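Local coordinates for spore germination protein GerM (Bacillus subtilis subsp. subtilis str. 168, PDB 6GZB) that is of unknown molecular function but affects both sporulation and germination of the endospore, and is built from two GerMN domains in tandem, at residues Val52-Tyr57 with Leu70-Ser75; Ala106-Asn111 with Asp123-Phe128; Glu134-Ile139 with Lys166-Gly171; Thr196-Leu201 with Arg221-Glu226. All coordinates share one frame; numbering follows the deposited sequence.

Interaction 1: Val52-Tyr57 with Leu70-Ser75; sequences VMRELY and LPLPKS
Val52 and Leu72 trade backbone bonds in both directions: Val52 N reaches Leu72 O at 2.6 Å, and Leu72 N reaches Val52 O at 2.8 Å. Arg54 and Leu70 form a second such pair, Arg54 N meeting Leu70 O at 2.8 Å, so strands 51-60 and 65-73 run as an antiparallel beta hairpin. Between these two hydrogen-bonded pairs sits the non-hydrogen-bonded pair Met53 and Pro71, where the CA of Met53 points a C-H at Leu70 O (3.5 Å).

The apolar contacts divide between the faces. On the face of Met53, chi2 (-48°) folds SD back toward Pro71, 3.8 Å from Pro71 CB, and chi3 (-74°) sets CE against the Leu70-Pro71 peptide. On the face of Arg54, the CB of that residue meets Leu72 CD2 at 3.8 Å, the two side chains crossing at about a right angle. Leu56 CD1 likewise touches Leu70 CD1 at 3.9 Å.

Pro71 has no N-H to give, and its place in a non-hydrogen-bonded pair asks for none across this contact. The proline is thus accommodated without loss of a cross-strand bond; at that position the strands meet through Met53, its sulfur on Pro71 and its CA-H on Leu70 O.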
# COMPACT_ATOMS: atom_id res chain seq x y z
N VAL A 52 -2.97 -0.18 -20.26
CA VAL A 52 -1.95 -0.63 -19.33
C VAL A 52 -2.55 -0.74 -17.93
O VAL A 52 -3.32 0.13 -17.50
CB VAL A 52 -0.77 0.36 -19.30
CG1 VAL A 52 0.38 -0.18 -18.46
CG2 VAL A 52 -0.29 0.64 -20.71
N MET A 53 -2.23 -1.83 -17.23
CA MET A 53 -2.73 -2.04 -15.88
C MET A 53 -2.01 -1.10 -14.91
O MET A 53 -0.79 -1.08 -14.87
CB MET A 53 -2.53 -3.49 -15.46
CG MET A 53 -3.32 -4.51 -16.28
SD MET A 53 -5.06 -4.06 -16.47
CE MET A 53 -5.69 -4.41 -14.83
N ARG A 54 -2.76 -0.32 -14.15
CA ARG A 54 -2.18 0.73 -13.32
C ARG A 54 -2.79 0.71 -11.92
O ARG A 54 -3.99 0.50 -11.76
CB ARG A 54 -2.42 2.09 -13.97
CG ARG A 54 -1.50 3.18 -13.47
CD ARG A 54 -0.09 2.95 -13.98
NE ARG A 54 0.01 3.24 -15.41
CZ ARG A 54 1.04 2.89 -16.17
NH1 ARG A 54 2.05 2.20 -15.67
NH2 ARG A 54 1.06 3.24 -17.45
N GLU A 55 -1.97 0.96 -10.90
CA GLU A 55 -2.48 1.09 -9.54
C GLU A 55 -3.21 2.43 -9.39
O GLU A 55 -2.66 3.49 -9.68
CB GLU A 55 -1.34 1.00 -8.52
CG GLU A 55 -0.77 -0.40 -8.32
CD GLU A 55 0.37 -0.43 -7.29
OE1 GLU A 55 0.63 0.59 -6.60
OE2 GLU A 55 0.99 -1.50 -7.14
N LEU A 56 -4.47 2.36 -8.97
CA LEU A 56 -5.19 3.54 -8.50
C LEU A 56 -5.51 3.37 -7.03
O LEU A 56 -6.13 2.37 -6.63
CB LEU A 56 -6.47 3.75 -9.30
CG LEU A 56 -6.33 3.86 -10.81
CD1 LEU A 56 -7.71 4.01 -11.44
CD2 LEU A 56 -5.42 5.02 -11.20
N TYR A 57 -5.11 4.34 -6.22
CA TYR A 57 -5.36 4.27 -4.79
C TYR A 57 -6.71 4.90 -4.46
O TYR A 57 -6.84 6.11 -4.28
CB TYR A 57 -4.20 4.88 -3.99
CG TYR A 57 -3.02 3.92 -3.90
CD1 TYR A 57 -2.19 3.72 -5.00
CD2 TYR A 57 -2.89 3.06 -2.83
CE1 TYR A 57 -1.18 2.77 -4.97
CE2 TYR A 57 -1.89 2.10 -2.80
CZ TYR A 57 -1.05 1.95 -3.88
OH TYR A 57 -0.06 0.98 -3.85
N LEU A 70 -6.08 -1.36 -12.37
CA LEU A 70 -7.16 -1.20 -13.34
C LEU A 70 -6.60 -0.81 -14.70
O LEU A 70 -5.53 -0.22 -14.79
CB LEU A 70 -8.15 -0.14 -12.85
CG LEU A 70 -8.95 -0.55 -11.63
CD1 LEU A 70 -9.69 0.64 -11.04
CD2 LEU A 70 -9.92 -1.68 -12.00
N PRO A 71 -7.32 -1.16 -15.78
CA PRO A 71 -6.85 -0.92 -17.14
C PRO A 71 -6.99 0.54 -17.57
O PRO A 71 -8.10 1.06 -17.61
CB PRO A 71 -7.77 -1.81 -17.99
CG PRO A 71 -9.03 -1.89 -17.22
CD PRO A 71 -8.66 -1.79 -15.76
N LEU A 72 -5.87 1.19 -17.84
CA LEU A 72 -5.89 2.58 -18.29
C LEU A 72 -5.37 2.68 -19.72
O LEU A 72 -4.39 2.03 -20.05
CB LEU A 72 -5.01 3.44 -17.37
CG LEU A 72 -5.70 4.20 -16.24
CD1 LEU A 72 -6.60 3.28 -15.43
CD2 LEU A 72 -4.67 4.86 -15.34
N PRO A 73 -5.99 3.52 -20.55
CA PRO A 73 -5.54 3.72 -21.93
C PRO A 73 -4.07 4.11 -22.03
O PRO A 73 -3.59 4.89 -21.21
CB PRO A 73 -6.42 4.85 -22.45
CG PRO A 73 -7.56 4.97 -21.49
CD PRO A 73 -7.05 4.47 -20.17
N LYS A 74 -3.35 3.58 -23.01
CA LYS A 74 -2.01 4.05 -23.32
C LYS A 74 -1.97 5.58 -23.41
O LYS A 74 -2.90 6.21 -23.90
CB LYS A 74 -1.51 3.45 -24.64
CG LYS A 74 -0.37 2.46 -24.49
CD LYS A 74 -0.87 1.03 -24.42
CE LYS A 74 0.01 0.11 -25.25
NZ LYS A 74 -0.03 -1.30 -24.77
N SER A 75 -0.88 6.16 -22.93
CA SER A 75 -0.82 7.60 -22.74
C SER A 75 0.63 8.06 -22.88
O SER A 75 1.56 7.28 -22.67
CB SER A 75 -1.34 7.95 -21.34
OG SER A 75 -1.08 9.30 -21.01

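Interaction 2: Ala106-Asn111 with Asp123-Phe128; sequences ADTTVN and DFSNEF. With EDO (1,2-ethanediol), chain H.
This contact is the open end of the beta hairpin of strands 110-114 and 119-124, where the pairing gives way to a 3-10 turn. Asn111 and Asp123 form its hydrogen-bonded pair, with Asp123 N to Asn111 O at 2.8 Å and nearly straight (177°). A water joins their side chains, accepting from Asn111 ND2 and donating to Asp123 OD2; Asp123 OD1 is hydrogen-bonded to Gly162 N.

Beyond the strand ends Ser125 continues the pairing with its backbone N, bound to Thr109 O, and, in place of a carbonyl, its hydroxyl. Turned to Thr109 N by a chi1 of 73°, Ser125 OG accepts from it at 3.1 Å and donates to Glu127 OE1 at 2.7 Å. Thr109 OG1 shares a hydrogen bond of 2.7 Å with O1 of an ethanediol, probably from the crystallisation liquor.

On the buried face Val110 CG2 lies over the Phe124 ring in a CH-pi contact, 3.8 Å from its centroid. Phe128 CD1 meets the opposite face near the rim.

Leu83 of helix 78-84 packs on Val110 and Phe124, Val143 of helix 136-147 also reaches Phe124, and strand 155-160 flanks strand 119-124 through backbone hydrogen bonding of Phe124 with Arg159.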
# COMPACT_ATOMS: atom_id res chain seq x y z
N ALA A 106 -14.94 16.28 -8.24
CA ALA A 106 -15.33 16.37 -9.64
C ALA A 106 -14.75 17.62 -10.29
O ALA A 106 -14.64 18.67 -9.65
CB ALA A 106 -16.85 16.37 -9.77
N ASP A 107 -14.33 17.47 -11.54
CA ASP A 107 -13.86 18.58 -12.36
C ASP A 107 -12.48 19.07 -11.94
O ASP A 107 -12.00 20.08 -12.45
CB ASP A 107 -14.86 19.73 -12.33
CG ASP A 107 -16.22 19.35 -12.91
OD1 ASP A 107 -16.26 18.82 -14.04
OD2 ASP A 107 -17.24 19.59 -12.23
N THR A 108 -11.80 18.32 -11.08
CA THR A 108 -10.39 18.57 -10.82
C THR A 108 -9.55 18.18 -12.03
O THR A 108 -9.74 17.10 -12.60
CB THR A 108 -9.89 17.80 -9.58
OG1 THR A 108 -10.66 18.18 -8.43
CG2 THR A 108 -8.42 18.11 -9.32
N THR A 109 -8.67 19.08 -12.46
CA THR A 109 -7.68 18.77 -13.49
C THR A 109 -6.28 18.93 -12.89
O THR A 109 -6.12 19.50 -11.82
CB THR A 109 -7.81 19.71 -14.70
OG1 THR A 109 -7.56 21.06 -14.30
CG2 THR A 109 -9.21 19.61 -15.31
N VAL A 110 -5.27 18.41 -13.57
CA VAL A 110 -3.93 18.34 -12.98
C VAL A 110 -2.84 18.27 -14.04
O VAL A 110 -3.03 17.66 -15.09
CB VAL A 110 -3.80 17.13 -12.04
CG1 VAL A 110 -3.89 15.83 -12.82
CG2 VAL A 110 -2.50 17.21 -11.24
N ASN A 111 -1.73 18.95 -13.77
CA ASN A 111 -0.47 18.73 -14.48
C ASN A 111 0.55 18.06 -13.56
O ASN A 111 0.59 18.33 -12.36
CB ASN A 111 0.10 20.07 -14.97
CG ASN A 111 -0.83 20.80 -15.91
OD1 ASN A 111 -1.39 20.21 -16.83
ND2 ASN A 111 -1.00 22.09 -15.69
N ASP A 123 0.20 19.61 -9.89
CA ASP A 123 -0.39 20.95 -9.84
C ASP A 123 -1.86 20.86 -10.23
O ASP A 123 -2.18 20.56 -11.38
CB ASP A 123 0.37 21.89 -10.78
CG ASP A 123 0.02 23.37 -10.57
OD1 ASP A 123 -0.86 23.67 -9.75
OD2 ASP A 123 0.59 24.22 -11.28
N PHE A 124 -2.74 21.10 -9.27
CA PHE A 124 -4.17 20.83 -9.44
C PHE A 124 -4.93 22.13 -9.72
O PHE A 124 -4.52 23.21 -9.29
CB PHE A 124 -4.74 20.17 -8.17
CG PHE A 124 -4.21 18.79 -7.91
CD1 PHE A 124 -4.80 17.69 -8.50
CD2 PHE A 124 -3.16 18.59 -7.03
CE1 PHE A 124 -4.32 16.41 -8.25
CE2 PHE A 124 -2.68 17.31 -6.77
CZ PHE A 124 -3.27 16.22 -7.38
N SER A 125 -6.08 22.00 -10.36
CA SER A 125 -7.01 23.11 -10.48
C SER A 125 -7.71 23.36 -9.14
O SER A 125 -7.55 22.58 -8.19
CB SER A 125 -8.04 22.81 -11.56
OG SER A 125 -8.97 21.83 -11.15
N ASN A 126 -8.50 24.43 -9.08
CA ASN A 126 -9.06 24.89 -7.81
C ASN A 126 -10.13 23.97 -7.26
O ASN A 126 -10.42 24.01 -6.06
CB ASN A 126 -9.61 26.31 -7.96
CG ASN A 126 -9.85 26.97 -6.61
OD1 ASN A 126 -11.00 27.18 -6.20
ND2 ASN A 126 -8.78 27.24 -5.89
N GLU A 127 -10.74 23.16 -8.12
CA GLU A 127 -11.74 22.17 -7.68
C GLU A 127 -11.16 21.18 -6.67
O GLU A 127 -11.90 20.53 -5.93
CB GLU A 127 -12.29 21.41 -8.88
CG GLU A 127 -13.26 22.21 -9.73
CD GLU A 127 -12.56 23.07 -10.76
OE1 GLU A 127 -11.31 23.05 -10.82
OE2 GLU A 127 -13.28 23.76 -11.52
N PHE A 128 -9.83 21.04 -6.68
CA PHE A 128 -9.12 20.20 -5.71
C PHE A 128 -9.56 20.48 -4.27
O PHE A 128 -9.48 19.60 -3.41
CB PHE A 128 -7.61 20.41 -5.85
CG PHE A 128 -6.78 19.54 -4.94
CD1 PHE A 128 -6.43 18.26 -5.31
CD2 PHE A 128 -6.31 20.04 -3.72
CE1 PHE A 128 -5.63 17.47 -4.49
CE2 PHE A 128 -5.50 19.26 -2.90
CZ PHE A 128 -5.18 17.98 -3.28
C1 EDO H . -4.19 22.92 -14.52
O1 EDO H . -4.97 21.72 -14.51
C2 EDO H . -4.36 23.68 -13.21
O2 EDO H . -3.21 24.49 -12.94
O HOH W 1 0.98 23.20 -14.05

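Interaction 3: Glu134-Ile139 with Lys166-Gly171; sequences EDEQKI and KEMPVG
A carboxylate at the start of a helix grips a loop here: Glu136, in the first turn of helix 136-147, reaches across to the backbone of Gly171 in the irregular segment that follows strand 163-164. Glu136 CG lies anti to the backbone N (chi1 -170°), and the chain stays extended beyond it, carrying the carboxylate across to the loop.

Gly171 N donates to Glu136 OE2 at 2.6 Å, with an N-H...O angle of 143°, and uses the syn lone pair of that oxygen. The other oxygen, Glu136 OE1, rests against the glycine backbone, 3.3 Å from Gly171 CA. The absence of a side chain on Gly171 suits this close approach, since OE1 lies close to where a CB would project. Tyr131 OH also bonds to Glu136 OE2 and to Val170 N, while Thr173 OG1 bonds to Glu136 OE1, so both carboxylate oxygens have hydrogen-bonding partners.

The rest is mostly packing of carbon atoms. Met168 and Glu136 slide past each other in opposite directions, Met168 CB packing against Glu136 CG (3.5 Å) and the carboxylate carbon CD (3.4 Å). The Met168 chain then bends at chi2 and chi3, and its CE meets Ile139 CG2 at 3.9 Å one helical turn further on.

Glu136 is buried, and no cation pairs with it across this contact; its identified partners are the Gly171 amide and the hydroxyls of Tyr131 and Thr173. If it is ionised, these donors, and probably the nearby helix N-terminus, would help to stabilise the charge while tying the loop to the helix start.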
# COMPACT_ATOMS: atom_id res chain seq x y z
N GLU A 134 -13.16 15.13 6.30
CA GLU A 134 -12.91 13.76 6.74
C GLU A 134 -12.00 12.99 5.78
O GLU A 134 -11.41 11.99 6.16
CB GLU A 134 -14.25 13.03 6.88
CG GLU A 134 -15.13 13.56 8.01
CD GLU A 134 -15.73 14.93 7.74
OE1 GLU A 134 -16.20 15.18 6.60
OE2 GLU A 134 -15.72 15.78 8.66
N ASP A 135 -11.95 13.42 4.52
CA ASP A 135 -11.17 12.72 3.50
C ASP A 135 -9.77 13.31 3.29
O ASP A 135 -9.02 12.85 2.43
CB ASP A 135 -11.93 12.73 2.18
CG ASP A 135 -13.16 11.81 2.20
OD1 ASP A 135 -13.18 10.85 3.00
OD2 ASP A 135 -14.10 12.07 1.43
N GLU A 136 -9.42 14.32 4.07
CA GLU A 136 -8.22 15.12 3.79
C GLU A 136 -6.94 14.29 3.70
O GLU A 136 -6.20 14.38 2.72
CB GLU A 136 -8.06 16.20 4.85
CG GLU A 136 -7.00 17.22 4.52
CD GLU A 136 -7.23 18.54 5.22
OE1 GLU A 136 -6.80 18.68 6.38
OE2 GLU A 136 -7.86 19.42 4.60
N GLN A 137 -6.70 13.46 4.71
CA GLN A 137 -5.52 12.61 4.73
C GLN A 137 -5.58 11.54 3.65
O GLN A 137 -4.57 11.17 3.08
CB GLN A 137 -5.35 11.94 6.10
CG GLN A 137 -4.75 12.83 7.17
CD GLN A 137 -3.81 12.08 8.07
OE1 GLN A 137 -2.60 12.00 7.81
NE2 GLN A 137 -4.35 11.48 9.12
N LYS A 138 -6.78 11.04 3.37
CA LYS A 138 -6.96 10.04 2.32
C LYS A 138 -6.48 10.57 0.99
O LYS A 138 -5.79 9.87 0.24
CB LYS A 138 -8.44 9.64 2.21
CG LYS A 138 -9.02 9.02 3.46
CD LYS A 138 -10.48 8.63 3.26
CE LYS A 138 -11.22 8.56 4.58
NZ LYS A 138 -10.62 7.60 5.53
N ILE A 139 -6.87 11.80 0.68
CA ILE A 139 -6.49 12.42 -0.59
C ILE A 139 -4.97 12.54 -0.73
O ILE A 139 -4.41 12.20 -1.77
CB ILE A 139 -7.18 13.79 -0.74
CG1 ILE A 139 -8.66 13.58 -1.04
CG2 ILE A 139 -6.53 14.61 -1.84
CD1 ILE A 139 -9.52 14.79 -0.71
N LYS A 166 1.85 23.79 1.73
CA LYS A 166 2.48 23.35 2.97
C LYS A 166 1.44 22.73 3.89
O LYS A 166 1.80 22.02 4.83
CB LYS A 166 3.14 24.54 3.67
CG LYS A 166 4.34 25.11 2.92
CD LYS A 166 4.62 26.56 3.31
CE LYS A 166 5.27 26.66 4.67
NZ LYS A 166 5.30 28.07 5.16
N GLU A 167 0.17 22.98 3.63
CA GLU A 167 -0.90 22.27 4.31
C GLU A 167 -2.09 22.08 3.38
O GLU A 167 -2.20 22.75 2.36
CB GLU A 167 -1.33 23.03 5.55
CG GLU A 167 -1.92 24.40 5.27
CD GLU A 167 -2.20 25.18 6.54
OE1 GLU A 167 -1.55 24.91 7.57
OE2 GLU A 167 -3.08 26.07 6.51
N MET A 168 -2.96 21.12 3.70
CA MET A 168 -4.16 20.91 2.91
C MET A 168 -5.17 22.01 3.23
O MET A 168 -5.25 22.47 4.36
CB MET A 168 -4.75 19.53 3.18
CG MET A 168 -3.96 18.38 2.57
SD MET A 168 -4.04 18.35 0.77
CE MET A 168 -5.64 17.61 0.50
N PRO A 169 -5.92 22.46 2.22
CA PRO A 169 -6.69 23.71 2.32
C PRO A 169 -7.87 23.64 3.28
O PRO A 169 -8.15 24.62 3.97
CB PRO A 169 -7.19 23.93 0.88
CG PRO A 169 -7.09 22.60 0.22
CD PRO A 169 -5.90 21.93 0.85
N VAL A 170 -8.58 22.52 3.32
CA VAL A 170 -9.86 22.48 4.02
C VAL A 170 -9.68 22.36 5.53
O VAL A 170 -10.33 23.08 6.29
CB VAL A 170 -10.74 21.32 3.51
CG1 VAL A 170 -11.96 21.14 4.40
CG2 VAL A 170 -11.15 21.57 2.07
N GLY A 171 -8.79 21.48 5.96
CA GLY A 171 -8.63 21.19 7.38
C GLY A 171 -7.23 21.47 7.92
O GLY A 171 -6.98 21.28 9.10

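Interaction 4: Thr196-Leu201 with Arg221-Glu226; sequences TATHPL and RIDNSE
Thr198 and Arg221, whose side chains cross at about a right angle, carry the main side-chain bonds. Arg221 NE donates to Thr198 OG1 at 2.8 Å, with the hydroxyl near the guanidinium plane, and Arg221 NH2 makes a weak bond to Thr198 O. The arginine chain curls to get there, chi2 (-49°) and chi3 (-62°) both turning it back on itself. Thr198 OG1 is also bonded to the backbone oxygen of Asp194. Pro200 N lies over the centre of one guanidinium face. His199 NE2 makes weak bonds to the carbonyl oxygens of Asp223 and Glu226. A water donates to Thr198 O and accepts from Asn224 ND2, a water-mediated link in addition to the direct bonds.

These residues form the open end of the long beta hairpin of strands 198-208 and 213-223; strand 213-223 leaves it through a type I turn from Asp223 to Glu226, closed by Glu226 N to Asp223 O.

Among the backbone bonds, Ile222 N reaches His199 O at 2.8 Å along a nearly straight line (174°), and His199 N returns a bond to Ile222 O. Past the strand end, Asn224 N gives a further bond to Ala197 O at 3.0 Å.

In the apolar and ring contacts, Ile222 CB sits over one face of the His199 ring, a CH-pi contact of 3.8 Å to the centroid. Leu201 CB presses on Ile222 CG1 at 3.5 Å, tighter than usual for two carbons. On the same face as this packing, Ala232 and Glu236 of helix 229-239 touch Ile222.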
# COMPACT_ATOMS: atom_id res chain seq x y z
N THR A 196 7.13 9.20 20.26
CA THR A 196 8.56 9.33 20.57
C THR A 196 9.18 7.98 20.78
O THR A 196 10.39 7.82 20.64
CB THR A 196 8.82 10.19 21.84
OG1 THR A 196 8.48 9.44 23.02
CG2 THR A 196 8.02 11.47 21.80
N ALA A 197 8.36 7.00 21.16
CA ALA A 197 8.86 5.68 21.53
C ALA A 197 8.59 4.64 20.45
O ALA A 197 8.91 3.47 20.64
CB ALA A 197 8.23 5.23 22.83
N THR A 198 7.99 5.05 19.34
CA THR A 198 7.62 4.11 18.29
C THR A 198 8.00 4.65 16.93
O THR A 198 8.22 5.85 16.76
CB THR A 198 6.12 3.80 18.29
OG1 THR A 198 5.38 5.00 18.03
CG2 THR A 198 5.67 3.22 19.61
N HIS A 199 8.05 3.77 15.94
CA HIS A 199 8.28 4.19 14.56
C HIS A 199 7.24 3.54 13.66
O HIS A 199 6.70 2.48 13.99
CB HIS A 199 9.69 3.82 14.10
CG HIS A 199 10.05 2.39 14.34
ND1 HIS A 199 10.07 1.45 13.34
CD2 HIS A 199 10.38 1.73 15.48
CE1 HIS A 199 10.43 0.28 13.84
NE2 HIS A 199 10.61 0.42 15.14
N PRO A 200 6.92 4.19 12.53
CA PRO A 200 5.89 3.70 11.63
C PRO A 200 6.36 2.50 10.83
O PRO A 200 7.53 2.44 10.43
CB PRO A 200 5.65 4.90 10.70
CG PRO A 200 6.97 5.59 10.66
CD PRO A 200 7.53 5.44 12.05
N LEU A 201 5.45 1.57 10.57
CA LEU A 201 5.74 0.45 9.70
C LEU A 201 4.45 0.02 9.01
O LEU A 201 3.42 -0.18 9.67
CB LEU A 201 6.30 -0.73 10.50
CG LEU A 201 6.92 -1.85 9.67
CD1 LEU A 201 8.24 -1.39 9.05
CD2 LEU A 201 7.12 -3.11 10.51
N ARG A 221 2.36 1.42 14.64
CA ARG A 221 3.46 1.92 15.46
C ARG A 221 4.23 0.74 16.03
O ARG A 221 3.66 -0.10 16.70
CB ARG A 221 2.92 2.79 16.61
CG ARG A 221 2.10 4.00 16.19
CD ARG A 221 2.79 4.84 15.11
NE ARG A 221 4.06 5.42 15.54
CZ ARG A 221 4.68 6.42 14.92
NH1 ARG A 221 4.14 6.97 13.84
NH2 ARG A 221 5.84 6.87 15.38
N ILE A 222 5.53 0.69 15.75
CA ILE A 222 6.38 -0.36 16.28
C ILE A 222 7.30 0.22 17.37
O ILE A 222 7.90 1.28 17.17
CB ILE A 222 7.28 -0.95 15.17
CG1 ILE A 222 6.46 -1.33 13.93
CG2 ILE A 222 8.07 -2.14 15.69
CD1 ILE A 222 5.39 -2.37 14.19
N ASP A 223 7.45 -0.50 18.48
CA ASP A 223 8.34 -0.08 19.55
C ASP A 223 9.77 0.10 19.05
O ASP A 223 10.29 -0.73 18.31
CB ASP A 223 8.34 -1.10 20.70
CG ASP A 223 7.14 -0.94 21.61
OD1 ASP A 223 6.61 0.19 21.71
OD2 ASP A 223 6.72 -1.95 22.22
N ASN A 224 10.39 1.20 19.45
CA ASN A 224 11.72 1.55 18.96
C ASN A 224 12.79 0.59 19.47
O ASN A 224 13.87 0.49 18.91
CB ASN A 224 12.06 2.99 19.34
CG ASN A 224 11.39 3.99 18.44
OD1 ASN A 224 10.81 3.62 17.42
ND2 ASN A 224 11.48 5.27 18.79
N SER A 225 12.47 -0.14 20.53
CA SER A 225 13.37 -1.18 21.01
C SER A 225 13.50 -2.34 20.02
O SER A 225 14.52 -3.02 20.02
CB SER A 225 12.90 -1.71 22.35
OG SER A 225 11.59 -2.23 22.25
N GLU A 226 12.53 -2.50 19.13
CA GLU A 226 12.68 -3.42 17.99
C GLU A 226 13.49 -2.78 16.86
O GLU A 226 13.03 -1.84 16.19
CB GLU A 226 11.32 -3.87 17.44
CG GLU A 226 10.95 -5.29 17.80
CD GLU A 226 11.72 -6.36 17.03
OE1 GLU A 226 11.27 -7.52 17.08
OE2 GLU A 226 12.76 -6.07 16.39
O HOH W 2 10.35 7.24 16.82

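Overall arrangement
Interactions 1 and 2 pair the strands of two separate hairpins within one GerMN domain, their centres about 19 Å apart and their nearest atoms about 10 Å apart. Interaction 3 adjoins interaction 2, the centres about 14 Å apart: Phe128 CE2 meets Met168 CE at 3.8 Å and Phe128 CZ meets Ile139 CG2 at 3.9 Å, so hairpin, helix 136-147 and the loop share one apolar cluster. Interaction 4 belongs to the hairpin of strands 198-208 and 213-223, further along the chain; its centre is about 35 Å from that of interaction 1, across the chain's centre, and about 25 Å from that of interaction 3.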